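Local coordinates for protein CdnC (Chryseobacterium gregarium DSM 19109, PDB 7MGV) that probably uses ATP to install omega-ester macrocycles in the core of a ribosomally made graspetide precursor peptide, as an ATP-grasp ligase, at residues A[125-128]-A[129-132]; A[66-70]-A[71-75]; A[207-210]-A[211-214]; A[175-178]-A[179-183]. All blocks are in the same frame, centred on the assembly; numbering follows the deposited sequence.

Contact 1: A[125-128]-A[129-132]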
loop_
_atom_site.group_PDB
_atom_site.type_symbol
_atom_site.label_atom_id
_atom_site.label_comp_id
_atom_site.label_asym_id
_atom_site.label_seq_id
_atom_site.Cartn_x
_atom_site.Cartn_y
_atom_site.Cartn_z
ATOM N N PHE A 125 -10.231 3.692 0.845
ATOM C CA PHE A 125 -9.284 2.950 0.020
ATOM C C PHE A 125 -9.803 1.556 -0.306
ATOM O O PHE A 125 -9.529 1.032 -1.389
ATOM C CB PHE A 125 -7.928 2.858 0.722
ATOM C CG PHE A 125 -7.130 4.136 0.688
ATOM C CD1 PHE A 125 -7.661 5.295 0.142
ATOM C CD2 PHE A 125 -5.846 4.176 1.207
ATOM C CE1 PHE A 125 -6.926 6.466 0.115
ATOM C CE2 PHE A 125 -5.105 5.344 1.183
ATOM C CZ PHE A 125 -5.647 6.490 0.637
ATOM N N GLY A 126 -10.571 0.948 0.601
ATOM C CA GLY A 126 -11.129 -0.361 0.320
ATOM C C GLY A 126 -12.200 -0.309 -0.748
ATOM O O GLY A 126 -12.271 -1.191 -1.611
ATOM N N PHE A 127 -13.055 0.717 -0.704
ATOM C CA PHE A 127 -13.987 0.926 -1.806
ATOM C C PHE A 127 -13.235 1.094 -3.121
ATOM O O PHE A 127 -13.570 0.457 -4.126
ATOM C CB PHE A 127 -14.873 2.142 -1.548
ATOM C CG PHE A 127 -15.557 2.651 -2.786
ATOM C CD1 PHE A 127 -16.452 1.848 -3.478
ATOM C CD2 PHE A 127 -15.291 3.920 -3.273
ATOM C CE1 PHE A 127 -17.075 2.304 -4.623
ATOM C CE2 PHE A 127 -15.913 4.383 -4.420
ATOM C CZ PHE A 127 -16.807 3.573 -5.095
ATOM N N LEU A 128 -12.206 1.947 -3.127
ATOM C CA LEU A 128 -11.466 2.202 -4.363
ATOM C C LEU A 128 -10.797 0.935 -4.887
ATOM O O LEU A 128 -10.694 0.738 -6.104
ATOM C CB LEU A 128 -10.436 3.309 -4.138
ATOM C CG LEU A 128 -11.036 4.696 -3.887
ATOM C CD1 LEU A 128 -9.951 5.722 -3.608
ATOM C CD2 LEU A 128 -11.892 5.127 -5.068
ATOM N N GLU A 129 -10.334 0.065 -3.987
ATOM C CA GLU A 129 -9.788 -1.221 -4.412
ATOM C C GLU A 129 -10.878 -2.124 -4.978
ATOM O O GLU A 129 -10.664 -2.810 -5.986
ATOM C CB GLU A 129 -9.091 -1.913 -3.240
ATOM C CG GLU A 129 -7.691 -1.415 -2.953
ATOM C CD GLU A 129 -6.686 -1.876 -3.986
ATOM O OE1 GLU A 129 -6.878 -2.966 -4.567
ATOM O OE2 GLU A 129 -5.702 -1.145 -4.218
ATOM N N SER A 130 -12.053 -2.135 -4.343
ATOM C CA SER A 130 -13.112 -3.072 -4.702
ATOM C C SER A 130 -13.674 -2.833 -6.098
ATOM O O SER A 130 -14.291 -3.743 -6.661
ATOM C CB SER A 130 -14.242 -2.997 -3.676
ATOM O OG SER A 130 -14.931 -1.763 -3.772
ATOM N N ILE A 131 -13.491 -1.638 -6.659
ATOM C CA ILE A 131 -14.013 -1.345 -7.988
ATOM C C ILE A 131 -13.400 -2.313 -8.989
ATOM O O ILE A 131 -12.175 -2.363 -9.156
ATOM C CB ILE A 131 -13.731 0.112 -8.370
ATOM C CG1 ILE A 131 -14.492 1.065 -7.445
ATOM C CG2 ILE A 131 -14.102 0.366 -9.822
ATOM C CD1 ILE A 131 -14.200 2.529 -7.705
ATOM N N ASP A 132 -14.249 -3.096 -9.657
ATOM C CA ASP A 132 -13.783 -4.058 -10.646
ATOM C C ASP A 132 -13.834 -3.523 -12.071
ATOM O O ASP A 132 -13.303 -4.172 -12.977
ATOM C CB ASP A 132 -14.592 -5.360 -10.555
ATOM C CG ASP A 132 -16.079 -5.148 -10.763
ATOM O OD1 ASP A 132 -16.516 -3.984 -10.877
ATOM O OD2 ASP A 132 -16.813 -6.158 -10.811
#

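Contact 2: A[66-70]-A[71-75]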
loop_
_atom_site.group_PDB
_atom_site.type_symbol
_atom_site.label_atom_id
_atom_site.label_comp_id
_atom_site.label_asym_id
_atom_site.label_seq_id
_atom_site.Cartn_x
_atom_site.Cartn_y
_atom_site.Cartn_z
ATOM N N THR A 66 -21.789 1.363 0.401
ATOM C CA THR A 66 -21.874 0.125 -0.362
ATOM C C THR A 66 -22.695 -0.887 0.428
ATOM O O THR A 66 -22.438 -1.113 1.615
ATOM C CB THR A 66 -20.487 -0.446 -0.667
ATOM O OG1 THR A 66 -19.807 0.405 -1.595
ATOM C CG2 THR A 66 -20.612 -1.836 -1.276
ATOM N N THR A 67 -23.676 -1.491 -0.235
ATOM C CA THR A 67 -24.602 -2.426 0.384
ATOM C C THR A 67 -24.697 -3.687 -0.461
ATOM O O THR A 67 -24.643 -3.627 -1.694
ATOM C CB THR A 67 -25.999 -1.808 0.549
ATOM O OG1 THR A 67 -25.881 -0.407 0.835
ATOM C CG2 THR A 67 -26.751 -2.488 1.680
ATOM N N PHE A 68 -24.829 -4.827 0.209
ATOM C CA PHE A 68 -25.091 -6.106 -0.442
ATOM C C PHE A 68 -26.397 -6.654 0.116
ATOM O O PHE A 68 -26.438 -7.138 1.253
ATOM C CB PHE A 68 -23.946 -7.094 -0.226
ATOM C CG PHE A 68 -24.207 -8.456 -0.807
ATOM C CD1 PHE A 68 -24.202 -8.650 -2.179
ATOM C CD2 PHE A 68 -24.464 -9.539 0.017
ATOM C CE1 PHE A 68 -24.443 -9.901 -2.718
ATOM C CE2 PHE A 68 -24.708 -10.793 -0.519
ATOM C CZ PHE A 68 -24.695 -10.973 -1.886
ATOM N N GLN A 69 -27.457 -6.580 -0.682
ATOM C CA GLN A 69 -28.779 -7.025 -0.266
ATOM C C GLN A 69 -29.401 -7.885 -1.355
ATOM O O GLN A 69 -29.339 -7.542 -2.540
ATOM C CB GLN A 69 -29.700 -5.838 0.044
ATOM C CG GLN A 69 -29.428 -5.171 1.380
ATOM C CD GLN A 69 -30.248 -3.911 1.577
ATOM O OE1 GLN A 69 -30.818 -3.373 0.629
ATOM N NE2 GLN A 69 -30.311 -3.432 2.815
ATOM N N ASP A 70 -30.003 -9.001 -0.938
ATOM C CA ASP A 70 -30.720 -9.903 -1.839
ATOM C C ASP A 70 -29.849 -10.317 -3.023
ATOM O O ASP A 70 -30.308 -10.401 -4.164
ATOM C CB ASP A 70 -32.029 -9.272 -2.313
ATOM C CG ASP A 70 -32.797 -8.607 -1.185
ATOM O OD1 ASP A 70 -33.121 -7.407 -1.310
ATOM O OD2 ASP A 70 -33.073 -9.284 -0.173
ATOM N N GLY A 71 -28.572 -10.568 -2.748
ATOM C CA GLY A 71 -27.663 -11.002 -3.789
ATOM C C GLY A 71 -27.258 -9.934 -4.777
ATOM O O GLY A 71 -26.769 -10.264 -5.860
ATOM N N LYS A 72 -27.440 -8.659 -4.439
ATOM C CA LYS A 72 -27.099 -7.567 -5.337
ATOM C C LYS A 72 -26.280 -6.515 -4.601
ATOM O O LYS A 72 -26.504 -6.241 -3.417
ATOM C CB LYS A 72 -28.359 -6.924 -5.941
ATOM C CG LYS A 72 -28.082 -5.978 -7.102
ATOM C CD LYS A 72 -27.389 -6.693 -8.253
ATOM C CE LYS A 72 -26.823 -5.701 -9.262
ATOM N NZ LYS A 72 -26.228 -6.380 -10.448
ATOM N N TRP A 73 -25.329 -5.929 -5.324
ATOM C CA TRP A 73 -24.455 -4.886 -4.806
ATOM C C TRP A 73 -24.949 -3.521 -5.265
ATOM O O TRP A 73 -25.374 -3.358 -6.411
ATOM C CB TRP A 73 -23.015 -5.097 -5.282
ATOM C CG TRP A 73 -22.338 -6.273 -4.656
ATOM C CD1 TRP A 73 -22.289 -7.548 -5.138
ATOM C CD2 TRP A 73 -21.608 -6.281 -3.425
ATOM N NE1 TRP A 73 -21.575 -8.352 -4.282
ATOM C CE2 TRP A 73 -21.146 -7.597 -3.222
ATOM C CE3 TRP A 73 -21.302 -5.304 -2.474
ATOM C CZ2 TRP A 73 -20.396 -7.959 -2.107
ATOM C CZ3 TRP A 73 -20.557 -5.665 -1.369
ATOM C CH2 TRP A 73 -20.112 -6.981 -1.195
ATOM N N THR A 74 -24.882 -2.540 -4.369
ATOM C CA THR A 74 -25.281 -1.180 -4.704
ATOM C C THR A 74 -24.383 -0.192 -3.973
ATOM O O THR A 74 -24.193 -0.300 -2.761
ATOM C CB THR A 74 -26.764 -0.942 -4.369
ATOM O OG1 THR A 74 -27.160 0.364 -4.812
ATOM C CG2 THR A 74 -27.051 -1.122 -2.869
ATOM N N THR A 75 -23.814 0.758 -4.711
ATOM C CA THR A 75 -22.925 1.767 -4.146
ATOM C C THR A 75 -23.450 3.144 -4.523
ATOM O O THR A 75 -23.557 3.466 -5.710
ATOM C CB THR A 75 -21.490 1.589 -4.648
ATOM O OG1 THR A 75 -21.059 0.240 -4.422
ATOM C CG2 THR A 75 -20.552 2.543 -3.928
#

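Contact 3: A[207-210]-A[211-214]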
loop_
_atom_site.group_PDB
_atom_site.type_symbol
_atom_site.label_atom_id
_atom_site.label_comp_id
_atom_site.label_asym_id
_atom_site.label_seq_id
_atom_site.Cartn_x
_atom_site.Cartn_y
_atom_site.Cartn_z
ATOM N N VAL A 207 24.910 17.501 -3.717
ATOM C CA VAL A 207 26.110 16.682 -3.788
ATOM C C VAL A 207 26.693 16.488 -2.394
ATOM O O VAL A 207 26.572 17.349 -1.512
ATOM C CB VAL A 207 27.144 17.313 -4.738
ATOM C CG1 VAL A 207 26.637 17.276 -6.169
ATOM C CG2 VAL A 207 27.457 18.741 -4.312
ATOM N N VAL A 208 27.325 15.339 -2.190
ATOM C CA VAL A 208 28.018 15.037 -0.943
ATOM C C VAL A 208 29.434 15.591 -1.059
ATOM O O VAL A 208 30.256 15.065 -1.817
ATOM C CB VAL A 208 28.031 13.530 -0.654
ATOM C CG1 VAL A 208 28.889 13.230 0.564
ATOM C CG2 VAL A 208 26.616 13.013 -0.457
ATOM N N ASN A 209 29.721 16.659 -0.318
ATOM C CA ASN A 209 31.037 17.280 -0.340
ATOM C C ASN A 209 31.785 16.957 0.952
ATOM O O ASN A 209 31.317 16.176 1.788
ATOM C CB ASN A 209 30.914 18.791 -0.586
ATOM C CG ASN A 209 30.144 19.517 0.510
ATOM O OD1 ASN A 209 29.786 18.937 1.534
ATOM N ND2 ASN A 209 29.893 20.802 0.295
ATOM N N GLU A 210 32.962 17.568 1.111
ATOM C CA GLU A 210 33.799 17.283 2.272
ATOM C C GLU A 210 33.119 17.679 3.575
ATOM O O GLU A 210 33.369 17.061 4.616
ATOM C CB GLU A 210 35.141 18.004 2.139
ATOM C CG GLU A 210 35.826 17.808 0.796
ATOM C CD GLU A 210 37.330 17.999 0.871
ATOM O OE1 GLU A 210 37.778 19.151 1.049
ATOM O OE2 GLU A 210 38.064 16.995 0.753
ATOM N N ASP A 211 32.264 18.699 3.546
ATOM C CA ASP A 211 31.603 19.125 4.775
ATOM C C ASP A 211 30.520 18.137 5.193
ATOM O O ASP A 211 30.432 17.767 6.370
ATOM C CB ASP A 211 31.014 20.526 4.602
ATOM C CG ASP A 211 31.042 21.333 5.887
ATOM O OD1 ASP A 211 29.958 21.773 6.331
ATOM O OD2 ASP A 211 32.136 21.527 6.447
ATOM N N LYS A 212 29.695 17.685 4.244
ATOM C CA LYS A 212 28.660 16.710 4.574
ATOM C C LYS A 212 29.252 15.338 4.870
ATOM O O LYS A 212 28.641 14.547 5.598
ATOM C CB LYS A 212 27.641 16.620 3.440
ATOM C CG LYS A 212 27.163 17.968 2.931
ATOM C CD LYS A 212 25.683 17.957 2.609
ATOM C CE LYS A 212 25.277 19.220 1.869
ATOM N NZ LYS A 212 25.808 20.444 2.530
ATOM N N LEU A 213 30.430 15.039 4.317
ATOM C CA LEU A 213 31.090 13.767 4.595
ATOM C C LEU A 213 31.430 13.607 6.071
ATOM O O LEU A 213 31.661 12.479 6.524
ATOM C CB LEU A 213 32.359 13.640 3.750
ATOM C CG LEU A 213 32.762 12.231 3.314
ATOM C CD1 LEU A 213 31.614 11.552 2.587
ATOM C CD2 LEU A 213 34.003 12.275 2.436
ATOM N N GLU A 214 31.472 14.707 6.827
ATOM C CA GLU A 214 31.713 14.612 8.262
ATOM C C GLU A 214 30.520 13.997 8.983
ATOM O O GLU A 214 30.691 13.198 9.911
ATOM C CB GLU A 214 32.026 15.996 8.831
ATOM C CG GLU A 214 33.147 16.011 9.855
ATOM C CD GLU A 214 34.518 15.890 9.221
ATOM O OE1 GLU A 214 35.032 16.910 8.714
ATOM O OE2 GLU A 214 35.084 14.777 9.229
#

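Contact 4: A[175-178]-A[179-183]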
loop_
_atom_site.group_PDB
_atom_site.type_symbol
_atom_site.label_atom_id
_atom_site.label_comp_id
_atom_site.label_asym_id
_atom_site.label_seq_id
_atom_site.Cartn_x
_atom_site.Cartn_y
_atom_site.Cartn_z
ATOM N N LYS A 175 30.303 5.752 2.643
ATOM C CA LYS A 175 31.594 6.401 2.439
ATOM C C LYS A 175 32.387 5.712 1.336
ATOM O O LYS A 175 33.007 6.380 0.500
ATOM C CB LYS A 175 32.393 6.420 3.741
ATOM C CG LYS A 175 33.642 7.282 3.668
ATOM C CD LYS A 175 34.323 7.405 5.018
ATOM C CE LYS A 175 35.502 8.363 4.944
ATOM N NZ LYS A 175 36.346 8.305 6.168
ATOM N N ARG A 176 32.385 4.378 1.325
ATOM C CA ARG A 176 33.048 3.638 0.258
ATOM C C ARG A 176 32.447 3.985 -1.100
ATOM O O ARG A 176 33.173 4.240 -2.068
ATOM C CB ARG A 176 32.946 2.139 0.542
ATOM C CG ARG A 176 33.274 1.232 -0.627
ATOM C CD ARG A 176 33.147 -0.232 -0.223
ATOM N NE ARG A 176 34.191 -0.631 0.717
ATOM C CZ ARG A 176 34.028 -0.711 2.034
ATOM N NH1 ARG A 176 32.855 -0.419 2.582
ATOM N NH2 ARG A 176 35.039 -1.083 2.807
ATOM N N PHE A 177 31.114 4.028 -1.178
ATOM C CA PHE A 177 30.445 4.382 -2.427
ATOM C C PHE A 177 30.827 5.785 -2.885
ATOM O O PHE A 177 31.087 6.013 -4.074
ATOM C CB PHE A 177 28.930 4.261 -2.241
ATOM C CG PHE A 177 28.129 4.590 -3.467
ATOM C CD1 PHE A 177 27.677 5.882 -3.695
ATOM C CD2 PHE A 177 27.806 3.603 -4.383
ATOM C CE1 PHE A 177 26.934 6.184 -4.821
ATOM C CE2 PHE A 177 27.061 3.898 -5.509
ATOM C CZ PHE A 177 26.625 5.190 -5.727
ATOM N N ILE A 178 30.877 6.738 -1.950
ATOM C CA ILE A 178 31.158 8.125 -2.304
ATOM C C ILE A 178 32.598 8.282 -2.772
ATOM O O ILE A 178 32.867 8.957 -3.772
ATOM C CB ILE A 178 30.842 9.057 -1.120
ATOM C CG1 ILE A 178 29.338 9.071 -0.837
ATOM C CG2 ILE A 178 31.327 10.466 -1.409
ATOM C CD1 ILE A 178 28.986 9.489 0.574
ATOM N N VAL A 179 33.552 7.670 -2.064
ATOM C CA VAL A 179 34.943 7.775 -2.500
ATOM C C VAL A 179 35.155 7.023 -3.806
ATOM O O VAL A 179 36.049 7.370 -4.588
ATOM C CB VAL A 179 35.918 7.294 -1.405
ATOM C CG1 VAL A 179 35.632 7.991 -0.085
ATOM C CG2 VAL A 179 35.860 5.781 -1.245
ATOM N N LYS A 180 34.342 5.999 -4.079
ATOM C CA LYS A 180 34.474 5.294 -5.348
ATOM C C LYS A 180 33.974 6.152 -6.505
ATOM O O LYS A 180 34.673 6.324 -7.509
ATOM C CB LYS A 180 33.721 3.965 -5.289
ATOM C CG LYS A 180 33.836 3.125 -6.550
ATOM C CD LYS A 180 32.989 1.866 -6.448
ATOM C CE LYS A 180 32.828 1.191 -7.802
ATOM N NZ LYS A 180 34.108 0.618 -8.301
ATOM N N HIS A 181 32.777 6.722 -6.380
ATOM C CA HIS A 181 32.182 7.419 -7.514
ATOM C C HIS A 181 32.504 8.908 -7.549
ATOM O O HIS A 181 32.338 9.535 -8.603
ATOM C CB HIS A 181 30.671 7.182 -7.519
ATOM C CG HIS A 181 30.303 5.738 -7.666
ATOM N ND1 HIS A 181 30.183 5.122 -8.893
ATOM C CD2 HIS A 181 30.067 4.779 -6.739
ATOM C CE1 HIS A 181 29.872 3.850 -8.717
ATOM N NE2 HIS A 181 29.794 3.617 -7.419
ATOM N N ARG A 182 32.915 9.493 -6.422
ATOM C CA ARG A 182 33.604 10.781 -6.364
ATOM C C ARG A 182 32.695 11.968 -6.673
ATOM O O ARG A 182 33.036 13.115 -6.361
ATOM C CB ARG A 182 34.801 10.760 -7.329
ATOM C CG ARG A 182 35.506 12.092 -7.549
ATOM C CD ARG A 182 35.629 12.422 -9.031
ATOM N NE ARG A 182 36.689 11.658 -9.684
ATOM C CZ ARG A 182 36.485 10.748 -10.632
ATOM N NH1 ARG A 182 35.254 10.480 -11.049
ATOM N NH2 ARG A 182 37.513 10.103 -11.167
ATOM N N ASP A 183 31.505 11.710 -7.208
ATOM C CA ASP A 183 30.554 12.787 -7.489
ATOM C C ASP A 183 29.165 12.216 -7.220
ATOM O O ASP A 183 28.529 11.641 -8.108
ATOM C CB ASP A 183 30.691 13.309 -8.911
ATOM C CG ASP A 183 31.611 14.511 -9.004
ATOM O OD1 ASP A 183 31.460 15.440 -8.183
ATOM O OD2 ASP A 183 32.491 14.524 -9.891
#

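Contact 1: A[125-128]-A[129-132]
Phe-127 and Ile-131, one helical turn apart, make the apolar part of this contact. Ile-131 CG1 lies over one face of the phenyl ring, while its CD1 makes an off-centre CH-pi contact, 4.3 Å from the ring centroid, and is nearest to Phe-127 CZ at 3.8 Å. Phe-127 CG is anti to the backbone N (chi1 163°), which swings the ring along the helix beneath Ile-131. Replacing the ring with an alanine methyl is likely to leave Ile-131 CD1 without the surface it packs on.

The polar part combines backbone bonds with a serine hydroxyl that bonds back to the helix. Glu-129 N bonds to Phe-125 O at 2.9 Å and Ser-130 N to Gly-126 O at 2.9 Å, both regular i to i+4 helix bonds. Phe-127 O takes two donors: Ser-130 OG at 2.6 Å, which meets it well off the C=O direction (118° at the oxygen), and Ile-131 N at 3.3 Å in a weak bond. Glu-129 turns its carboxylate elsewhere, with OE2 accepting from Ser-140 N. Ser-130 OG is also held by Lys-153 of the second subunit.

Ile-131, the first residue to leave helical angles, packs on Leu-25 and Val-92 of the parallel sheet. The arrangement is the C-terminal turn of helix 110-130, which packs on the parallel sheet of the pre-ATP-grasp domain and lines the subunit interface.

Contact 2: A[66-70]-A[71-75]
A cross-strand aromatic pair, Phe-68 with Trp-73, marks this contact within a beta hairpin of the pre-ATP-grasp domain, where a two-residue type I' turn joins strands 63-69 and 72-78. They form a non-hydrogen-bonded pair with side chains on the same face of the sheet. Phe-68 CB sits over the indole, 3.8 Å from the centroid of its six-membered ring and 6° off the normal, while Phe-68 CD1 comes within 3.4 Å of Trp-73 CE2. The phenyl and the five-membered indole ring are oblique, with planes at 41°. At the indole's edge Thr-66 CG2 lies 3.7 Å from Trp-73 CE3. With alanine in place of Trp-73, Phe-68 CB and CD1 would probably lose the face they pack on, and Asp-156 of the second subunit its N-H partner.

Thr-67 and Thr-74 pair through both backbone bonds, Thr-67 N to Thr-74 O being 2.8 Å. Closing the turn, Lys-72 N reaches Gln-69 O at 2.9 Å from above the carbonyl plane. Thr-75 OG1 donates to Thr-66 OG1, which also bonds Glu-149 of the second subunit.

Thr-66 and Thr-75 rest on Phe-127 of helix 110-130, strand 83-85 follows beside 72-78, and Thr-66 to Phe-68 pair antiparallel with a strand of the second subunit.

Contact 3: A[207-210]-A[211-214]
Asn-209 OD1 accepts the backbone N-H of Lys-212 at 3.0 Å, a nearly straight bond (170° at the hydrogen) that arrives close to the C=O axis of the amide. The same oxygen takes a weak bond from Asp-211 N at 3.2 Å. Asn-209 CG stands between its own backbone N and carbonyl carbon (chi1 62°), which folds the amide back over the turn that follows. The backbone of Asn-209 takes part as well, since Leu-213 N bonds to Asn-209 O at 2.9 Å.

Together these bonds make an Asx motif: the side chain of Asn-209 receives amides at the start of residues 211-214, which have helical angles but lack the full run of helix bonds. Beside it, Val-208 CG1 meets Leu-213 CD1 at 3.8 Å, the two side chains crossing at about a right angle.

Further out, both of these residues pack on Ile-178 of helix 171-181. A backbone bond between Val-208 and Val-184 ties the approach to the motif to strand 184-187. Val-207, at the end of strand 199-207, has its side chain about 7 Å from the bound ADP, and Lys-212 packs on an aromatic side chain of the bound peptide.

Contact 4: A[175-178]-A[179-183]
The last turns of helix 171-181 form this contact, in which the rings of Phe-177 and His-181 meet one turn apart. His-181 CD2 lies over one face of the phenyl ring, 3.3 Å above the plane and offset toward the rim. The nearest approach between the rings is His-181 NE2 to Phe-177 CE2, at 3.3 Å. With planes at 40° and centroids 4.2 Å apart, the pair is oblique. Phe-177 CG lies anti to the backbone N (chi1 -180°), which carries its ring alongside the helix to the imidazole.

Backbone bonds of the i to i+4 kind hold the turns, among them His-181 N to Phe-177 O at 2.9 Å. The last, Arg-182 N to Ile-178 O, is 2.7 Å, and Arg-182 then leaves the helix with positive phi (72°). On the outer side Val-179 spreads its methyls over backbone oxygens, CG2 lying 3.2 Å from Arg-176 O, while Arg-176 pairs with Glu-172.

His-181 NE2 makes a hydrogen bond with Gln-69 OE1 of the second subunit. The side chain of Phe-177 lies about 9 Å from the bound ADP. Phe-177 and Ile-178 pack on Phe-226 of strand 224-228 and Val-184 of strand 184-187, so the helix lies against the five-stranded antiparallel sheet.

How the contacts relate
From the N terminus, contact 2 comes first and closes the hairpin of strands 63-69 and 72-78; contact 1 follows at the C-terminal end of helix 110-130, contact 4 ends helix 171-181, and contact 3 is the Asx motif after strand 199-207. All are in series, each one local, with none nested or crossing. They form two clusters on opposite sides of the chain's centre. In the pre-ATP-grasp domain, contact 1 touches contact 2, tying helix 110-130 to the hairpin. On the side of the ADP, contact 4 touches contact 3. Within one chain the nearest atoms of contacts 2 and 4 are about 47 Å apart, yet the two meet between subunits.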